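Local coordinates for MHC class I protein (PDB 6LUP), which probably presents peptides at the cell surface for recognition by T cells, as the heavy chain of a shark MHC class I molecule, at residues V184-V189 against L195-T200; T240-D243 against K249-C252; E208-L211 against A216-D219. All coordinates share one frame; numbering follows the deposited sequence.

Contact 1 (V184-V189 against L195-T200)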
# COMPACT_ATOMS: atom_id res chain seq x y z
N VAL A 184 -14.72 13.30 10.87
CA VAL A 184 -14.60 14.38 9.88
C VAL A 184 -14.67 15.78 10.49
O VAL A 184 -15.42 16.04 11.43
CB VAL A 184 -15.63 14.24 8.73
CG1 VAL A 184 -15.64 12.82 8.17
CG2 VAL A 184 -17.02 14.64 9.19
N THR A 185 -13.87 16.68 9.92
CA THR A 185 -13.82 18.08 10.30
C THR A 185 -14.11 18.92 9.06
O THR A 185 -13.66 18.58 7.96
CB THR A 185 -12.45 18.43 10.90
OG1 THR A 185 -12.38 17.95 12.25
CG2 THR A 185 -12.19 19.93 10.91
N PHE A 186 -14.86 20.01 9.25
CA PHE A 186 -15.11 20.96 8.17
C PHE A 186 -14.97 22.38 8.71
O PHE A 186 -15.89 22.91 9.35
CB PHE A 186 -16.48 20.72 7.55
CG PHE A 186 -16.63 21.27 6.15
CD1 PHE A 186 -15.53 21.43 5.32
CD2 PHE A 186 -17.89 21.60 5.66
CE1 PHE A 186 -15.68 21.93 4.03
CE2 PHE A 186 -18.05 22.10 4.37
CZ PHE A 186 -16.94 22.26 3.56
N THR A 187 -13.81 22.98 8.46
CA THR A 187 -13.45 24.28 9.04
C THR A 187 -12.78 25.20 8.03
O THR A 187 -12.19 24.75 7.05
CB THR A 187 -12.49 24.12 10.24
OG1 THR A 187 -11.37 23.31 9.85
CG2 THR A 187 -13.19 23.49 11.44
N SER A 188 -12.87 26.51 8.30
CA SER A 188 -12.10 27.50 7.56
C SER A 188 -10.65 27.38 7.98
O SER A 188 -10.35 27.18 9.16
CB SER A 188 -12.62 28.91 7.83
OG SER A 188 -12.28 29.36 9.13
N VAL A 189 -9.74 27.50 7.01
CA VAL A 189 -8.31 27.31 7.26
C VAL A 189 -7.47 28.24 6.37
O VAL A 189 -8.00 28.91 5.48
CB VAL A 189 -7.89 25.84 7.06
CG1 VAL A 189 -8.46 24.93 8.16
CG2 VAL A 189 -8.27 25.34 5.68
N LEU A 195 -11.65 26.56 2.57
CA LEU A 195 -12.52 25.74 3.41
C LEU A 195 -12.17 24.28 3.19
O LEU A 195 -12.27 23.78 2.07
CB LEU A 195 -13.99 26.00 3.06
CG LEU A 195 -15.01 25.90 4.19
CD1 LEU A 195 -14.86 27.03 5.19
CD2 LEU A 195 -16.42 25.90 3.61
N SER A 196 -11.76 23.59 4.26
CA SER A 196 -11.21 22.24 4.12
C SER A 196 -11.98 21.16 4.86
O SER A 196 -12.20 21.25 6.07
CB SER A 196 -9.74 22.22 4.53
OG SER A 196 -9.11 21.03 4.09
N CYS A 197 -12.38 20.14 4.11
CA CYS A 197 -13.00 18.96 4.68
C CYS A 197 -11.95 17.86 4.85
O CYS A 197 -11.40 17.36 3.86
CB CYS A 197 -14.15 18.46 3.82
SG CYS A 197 -15.23 17.33 4.71
N VAL A 198 -11.68 17.52 6.10
CA VAL A 198 -10.68 16.51 6.44
C VAL A 198 -11.30 15.30 7.16
O VAL A 198 -11.87 15.43 8.24
CB VAL A 198 -9.47 17.10 7.22
CG1 VAL A 198 -9.92 18.11 8.26
CG2 VAL A 198 -8.62 16.00 7.84
N ALA A 199 -11.18 14.14 6.52
CA ALA A 199 -11.60 12.87 7.10
C ALA A 199 -10.37 12.07 7.48
O ALA A 199 -9.44 11.94 6.69
CB ALA A 199 -12.47 12.09 6.12
N THR A 200 -10.37 11.56 8.71
CA THR A 200 -9.23 10.82 9.23
C THR A 200 -9.67 9.62 10.07
O THR A 200 -10.81 9.57 10.54
CB THR A 200 -8.29 11.74 10.03
OG1 THR A 200 -7.00 11.12 10.18
CG2 THR A 200 -8.87 12.08 11.40
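The ring of Phe186 reaches across to Leu195, Ser196 and Cys197 of the neighbouring antiparallel strand. Its CG stands anti to the backbone N (chi1 -158°), which swings the ring toward the partner strand. From CB outward, the first ring atom to meet it is Phe186 CD1, 3.4 Å from Ser196 O, which sits at the ring edge, near its plane. CD1 also meets Cys197 CB, and CE1 comes next, near CB and the backbone N of Cys197. Phe186 CZ, the tip, ends 3.7 Å from Leu195 CD2, and the two side chains cross at about a right angle. Cys197 SG adds an oblique sulfur-aromatic contact, 4.7 Å from the centroid of the Phe186 ring. On the other face of the sheet, Thr185 and Val198 lie side by side, with CB of Thr185 3.7 Å from CG1 of Val198. Two backbone bonds join them, Thr185 N to Val198 O and Val198 N to Thr185 O, both 2.9 Å. The two strands form the first beta hairpin of the immunoglobulin C1-set domain, and inward-facing Cys197 carries the disulfide to Cys252. Ser196 OG hydrogen-bonds to an aromatic side chain of another protein chain. Strand 183-189 is at the edge of its sheet within this chain, and strand 194-202 lies between it and strand 234-241. Phe186 and Val184 face strands 250-255 and 263-266 of the opposing sheet.

Contact 2 (T240-D243 against K249-C252)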
# COMPACT_ATOMS: atom_id res chain seq x y z
N THR A 240 -11.63 23.69 -0.91
CA THR A 240 -12.01 24.59 -1.99
C THR A 240 -11.72 26.04 -1.61
O THR A 240 -11.49 26.35 -0.43
CB THR A 240 -13.49 24.42 -2.38
OG1 THR A 240 -13.73 25.05 -3.64
CG2 THR A 240 -14.43 25.01 -1.32
N GLU A 241 -11.73 26.92 -2.61
CA GLU A 241 -11.56 28.35 -2.41
C GLU A 241 -12.73 28.96 -1.63
O GLU A 241 -13.87 28.53 -1.78
CB GLU A 241 -11.37 29.07 -3.74
CG GLU A 241 -10.01 28.84 -4.39
CD GLU A 241 -8.90 29.71 -3.80
OE1 GLU A 241 -7.94 30.02 -4.54
OE2 GLU A 241 -8.98 30.08 -2.60
N PHE A 242 -12.47 29.95 -0.78
CA PHE A 242 -13.51 30.47 0.13
C PHE A 242 -13.74 32.01 0.33
O PHE A 242 -12.80 32.77 0.25
CB PHE A 242 -13.14 29.82 1.47
CG PHE A 242 -14.12 30.03 2.55
CD1 PHE A 242 -15.43 29.76 2.35
CD2 PHE A 242 -13.72 30.50 3.76
CE1 PHE A 242 -16.34 29.99 3.33
CE2 PHE A 242 -14.62 30.71 4.76
CZ PHE A 242 -15.93 30.45 4.55
N ASP A 243 -14.99 32.45 0.61
CA ASP A 243 -15.33 33.70 1.35
C ASP A 243 -16.09 33.58 2.70
O ASP A 243 -17.18 33.08 2.71
CB ASP A 243 -16.15 34.60 0.44
CG ASP A 243 -15.30 35.50 -0.43
OD1 ASP A 243 -14.32 36.09 0.06
OD2 ASP A 243 -15.62 35.64 -1.62
N LYS A 249 -24.53 28.63 2.13
CA LYS A 249 -24.22 27.60 3.12
C LYS A 249 -23.33 26.52 2.50
O LYS A 249 -23.53 26.12 1.35
CB LYS A 249 -25.50 26.97 3.69
CG LYS A 249 -26.46 27.96 4.34
CD LYS A 249 -25.96 28.46 5.68
CE LYS A 249 -26.76 29.67 6.15
NZ LYS A 249 -26.27 30.21 7.45
N TYR A 250 -22.35 26.06 3.28
CA TYR A 250 -21.42 25.03 2.81
C TYR A 250 -21.58 23.72 3.56
O TYR A 250 -21.67 23.69 4.79
CB TYR A 250 -19.98 25.52 2.93
CG TYR A 250 -19.63 26.61 1.96
CD1 TYR A 250 -19.39 26.32 0.62
CD2 TYR A 250 -19.53 27.94 2.38
CE1 TYR A 250 -19.06 27.33 -0.28
CE2 TYR A 250 -19.20 28.95 1.48
CZ TYR A 250 -18.97 28.64 0.15
OH TYR A 250 -18.64 29.64 -0.74
N SER A 251 -21.61 22.63 2.79
CA SER A 251 -21.66 21.29 3.37
C SER A 251 -20.60 20.37 2.77
O SER A 251 -20.20 20.52 1.61
CB SER A 251 -23.06 20.69 3.22
OG SER A 251 -23.40 20.51 1.86
N CYS A 252 -20.14 19.43 3.59
CA CYS A 252 -19.26 18.37 3.15
C CYS A 252 -19.96 17.02 3.32
O CYS A 252 -20.48 16.71 4.40
CB CYS A 252 -17.95 18.40 3.94
SG CYS A 252 -16.82 17.08 3.48
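Phe242 and Tyr250 meet through their rings in an offset edge-to-face pair. The close part is small. Phe242 CE1 lies 3.6 Å from Tyr250 CE2 and 3.9 Å from Tyr250 CD2. Phe242 CD1 stands 4.0 Å from the same Tyr250 CE2. The edge of Phe242 is thus turned toward the face of Tyr250, with the planes at 71° and the centroids 5.6 Å apart. The rings bridge two backbones whose CA atoms, of Phe242 and Tyr250, are 10.0 Å apart. Phe242 has CG anti to its own N (chi1 -173°). Tyr250 has CG anti to its carbonyl carbon (chi1 -70°), and its CB points toward the other segment. Leu195 touches both rings from strand 194-202, which adds apolar packing to the pair. Beyond the rings the contact is loose. No hydrogen bond joins the two segments, and neither ring is fully buried. Glu241, Asp243 and Lys249 are exposed, and their side chains make no contact with the opposite segment. In the loop between the segments, Asp243 O is hydrogen-bonded to Ser246 OG. The rings lie at one end of an immunoglobulin C1-type beta sandwich. There strand 234-241 leaves one sheet and strand 250-255 enters the other, and Cys252 of that strand carries the disulfide to Cys197 that is characteristic of the fold.

Contact 3 (E208-L211 against A216-D219)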
# COMPACT_ATOMS: atom_id res chain seq x y z
N GLU A 208 -15.51 8.31 -0.56
CA GLU A 208 -16.07 9.39 -1.38
C GLU A 208 -16.28 10.61 -0.50
O GLU A 208 -16.94 10.53 0.53
CB GLU A 208 -17.40 8.97 -2.01
CG GLU A 208 -17.32 7.77 -2.94
CD GLU A 208 -16.75 8.12 -4.31
OE1 GLU A 208 -15.63 7.67 -4.62
OE2 GLU A 208 -17.43 8.86 -5.06
N VAL A 209 -15.71 11.74 -0.91
CA VAL A 209 -15.88 12.99 -0.18
C VAL A 209 -16.06 14.17 -1.14
O VAL A 209 -15.17 14.48 -1.94
CB VAL A 209 -14.75 13.23 0.86
CG1 VAL A 209 -13.40 12.79 0.31
CG2 VAL A 209 -14.72 14.68 1.33
N ASN A 210 -17.23 14.79 -1.08
CA ASN A 210 -17.58 15.85 -2.01
C ASN A 210 -18.08 17.09 -1.29
O ASN A 210 -18.73 16.99 -0.25
CB ASN A 210 -18.64 15.34 -3.00
CG ASN A 210 -18.14 14.20 -3.86
OD1 ASN A 210 -17.35 14.40 -4.79
ND2 ASN A 210 -18.60 12.99 -3.57
N LEU A 211 -17.77 18.25 -1.86
CA LEU A 211 -18.15 19.53 -1.27
C LEU A 211 -19.32 20.17 -2.00
O LEU A 211 -19.44 20.06 -3.22
CB LEU A 211 -16.95 20.48 -1.25
CG LEU A 211 -16.03 20.38 -0.03
CD1 LEU A 211 -15.27 19.06 0.04
CD2 LEU A 211 -15.05 21.55 -0.03
N ALA A 216 -25.58 22.86 -4.31
CA ALA A 216 -24.90 22.61 -5.58
C ALA A 216 -23.55 21.93 -5.38
O ALA A 216 -22.83 22.23 -4.43
CB ALA A 216 -24.74 23.91 -6.36
N LYS A 217 -23.22 21.02 -6.29
CA LYS A 217 -21.96 20.29 -6.27
C LYS A 217 -20.79 21.17 -6.71
O LYS A 217 -20.88 21.86 -7.73
CB LYS A 217 -22.08 19.04 -7.15
CG LYS A 217 -20.77 18.35 -7.51
CD LYS A 217 -20.22 17.51 -6.36
CE LYS A 217 -19.35 16.38 -6.88
NZ LYS A 217 -18.12 16.88 -7.57
N ILE A 218 -19.71 21.15 -5.94
CA ILE A 218 -18.53 21.97 -6.23
C ILE A 218 -17.45 21.20 -7.02
O ILE A 218 -16.86 20.24 -6.51
CB ILE A 218 -17.90 22.57 -4.95
CG1 ILE A 218 -18.94 23.39 -4.17
CG2 ILE A 218 -16.70 23.44 -5.29
CD1 ILE A 218 -18.44 23.88 -2.82
N ASP A 219 -17.22 21.64 -8.25
CA ASP A 219 -16.06 21.20 -9.03
C ASP A 219 -14.89 22.12 -8.71
O ASP A 219 -14.99 22.94 -7.79
CB ASP A 219 -16.37 21.24 -10.53
CG ASP A 219 -17.39 20.20 -10.93
OD1 ASP A 219 -18.60 20.43 -10.71
OD2 ASP A 219 -16.98 19.15 -11.48
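A beta hairpin made of strand 208-213 and the short strand 216-217 holds this contact, at an edge of one sheet of the immunoglobulin domain. Leu211 O accepts a hydrogen bond from Ile218 N, 2.9 Å long with an angle of 157° at the hydrogen. It is the one hydrogen bond between the two segments. The Ile218 side chain starts close to the same oxygen, with CB 3.4 Å from Leu211 O. Its CG1 is anti to the carbonyl carbon (chi1 -56°), and the chain then extends to bring Ile218 CD1 to 4.0 Å from Leu211 CB. Lys217 approaches Asn210 in another way. Its chain bends at chi2 and chi4, and Lys217 CE comes 3.5 Å from Asn210 OD1. Lys217 NZ stays 3.8 Å from Asn210 OD1, so the approach is a van der Waals contact of the methylene. Leu211 itself is buried against Arg238 and Thr240 of strand 234-241, and Ile218 also touches Thr240. The chemistry is therefore mixed: a single backbone bond and an apolar touch tie the segments, while the exposed ammonium of Lys217 probably gains at most a weak electrostatic attraction from the amide oxygen.

In the fold
All three contacts lie in the immunoglobulin C1-set domain. Contact 1 is partly buried and spans two strands of one sheet. Contact 3 belongs to the facing sheet and is a surface contact. Contact 2 is also at the surface and takes one segment from each sheet. The Cys197-Cys252 disulfide joins contacts 1 and 2, with SG atoms 2.0 Å apart. Leu211 of contact 3 packs on Phe186 and Cys197 of contact 1 and on Thr240 of contact 2, so it reaches the shared interior. The chemistry follows position: paired backbone bonds and an inward-facing apolar cluster in contact 1, rings alone in contact 2, and one backbone bond beside a lysine-amide approach in contact 3.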